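Local coordinates for B-type flagellar hook-associated protein 2 (Pseudomonas aeruginosa, PDB 5FHY) that caps the tip of the growing flagellar filament, where it helps flagellin monomers polymerise and keeps them from leaking out, and is essential for motility, at residues B[141-144]-B[145-149]. Residues are numbered along the deposited sequence; the frame is centred on the assembly and turned at random.
Sequences GNTS and LSQLA
Ser144 meets Ser146 and Gln147 where an extended loop turns into a single 3-10 turn, residues 146-148. Ser144 forms an ST turn here: its OG takes a hydrogen bond from Ser146 N at 3.1 Å. The bond is bent, with 138° at the hydrogen. In this fragment of the flagellar cap protein FliD, the turn lies in the long loop between strands 130-136 and 165-166, at the surface of the chain. Ser144 OG is anti to the backbone N (chi1 175°), beside the carbonyl carbon, which brings it within reach of Ser146 N. The same OG makes a weak hydrogen bond with Asp136 OD2 at the end of strand 130-136. The two serine hydroxyls also lie very close, and the exact length of that contact is doubtful. Gln147 folds back toward the Ser144-Leu145 peptide. Its CG sits between the backbone N and carbonyl carbon (chi1 59°), and the chain then runs extended, bringing its amide end near Thr143 CB. Leu145 is buried, against Phe62 and Val134. The turn is closed by Leu148 N bonding to Leu145 O at 3.3 Å. Gln147 CG rests 3.4 Å from Ser144 O.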
loop_
_atom_site.group_PDB
_atom_site.type_symbol
_atom_site.label_atom_id
_atom_site.label_comp_id
_atom_site.label_asym_id
_atom_site.label_seq_id
_atom_site.Cartn_x
_atom_site.Cartn_y
_atom_site.Cartn_z
ATOM N N GLY B 141 -35.753 -21.894 66.164
ATOM C CA GLY B 141 -34.684 -22.591 65.473
ATOM C C GLY B 141 -33.577 -23.047 66.404
ATOM O O GLY B 141 -33.772 -23.146 67.614
ATOM N N ASN B 142 -32.408 -23.318 65.835
ATOM C CA ASN B 142 -31.280 -23.856 66.592
ATOM C C ASN B 142 -30.199 -22.829 66.928
ATOM O O ASN B 142 -29.318 -23.095 67.746
ATOM C CB ASN B 142 -30.657 -25.025 65.829
ATOM C CG ASN B 142 -30.390 -24.695 64.376
ATOM O OD1 ASN B 142 -30.248 -23.531 64.002
ATOM N ND2 ASN B 142 -30.338 -25.725 63.540
ATOM N N THR B 143 -30.261 -21.659 66.303
ATOM C CA THR B 143 -29.297 -20.606 66.603
ATOM C C THR B 143 -29.986 -19.326 67.048
ATOM O O THR B 143 -31.091 -19.017 66.610
ATOM C CB THR B 143 -28.414 -20.277 65.384
ATOM O OG1 THR B 143 -29.245 -19.990 64.252
ATOM C CG2 THR B 143 -27.492 -21.439 65.050
ATOM N N SER B 144 -29.323 -18.590 67.932
ATOM C CA SER B 144 -29.870 -17.355 68.467
ATOM C C SER B 144 -29.999 -16.313 67.361
ATOM O O SER B 144 -29.159 -16.246 66.469
ATOM C CB SER B 144 -28.989 -16.832 69.602
ATOM O OG SER B 144 -29.438 -15.571 70.058
ATOM N N LEU B 145 -31.051 -15.503 67.416
ATOM C CA LEU B 145 -31.212 -14.419 66.456
ATOM C C LEU B 145 -30.430 -13.209 66.947
ATOM O O LEU B 145 -30.067 -12.328 66.169
ATOM C CB LEU B 145 -32.690 -14.069 66.259
ATOM C CG LEU B 145 -33.039 -13.091 65.129
ATOM C CD1 LEU B 145 -33.000 -13.791 63.778
ATOM C CD2 LEU B 145 -34.400 -12.454 65.366
ATOM N N SER B 146 -30.176 -13.180 68.251
ATOM C CA SER B 146 -29.519 -12.046 68.894
ATOM C C SER B 146 -28.059 -11.850 68.470
ATOM O O SER B 146 -27.517 -10.752 68.604
ATOM C CB SER B 146 -29.597 -12.198 70.413
ATOM O OG SER B 146 -28.949 -13.384 70.835
ATOM N N GLN B 147 -27.421 -12.899 67.958
ATOM C CA GLN B 147 -26.008 -12.799 67.600
ATOM C C GLN B 147 -25.817 -12.106 66.250
ATOM O O GLN B 147 -24.695 -12.003 65.753
ATOM C CB GLN B 147 -25.336 -14.180 67.592
ATOM C CG GLN B 147 -25.927 -15.197 66.636
ATOM C CD GLN B 147 -25.183 -16.523 66.669
ATOM O OE1 GLN B 147 -24.037 -16.593 67.115
ATOM N NE2 GLN B 147 -25.831 -17.581 66.194
ATOM N N LEU B 148 -26.911 -11.627 65.665
ATOM C CA LEU B 148 -26.831 -10.847 64.435
ATOM C C LEU B 148 -26.865 -9.353 64.737
ATOM O O LEU B 148 -26.911 -8.530 63.824
ATOM C CB LEU B 148 -27.969 -11.212 63.480
ATOM C CG LEU B 148 -27.971 -12.609 62.859
ATOM C CD1 LEU B 148 -29.028 -12.691 61.770
ATOM C CD2 LEU B 148 -26.597 -12.969 62.308
ATOM N N ALA B 149 -26.827 -9.007 66.019
ATOM C CA ALA B 149 -26.872 -7.607 66.417
ATOM C C ALA B 149 -25.523 -6.954 66.138
ATOM O O ALA B 149 -24.482 -7.607 66.192
ATOM C CB ALA B 149 -27.252 -7.470 67.892
#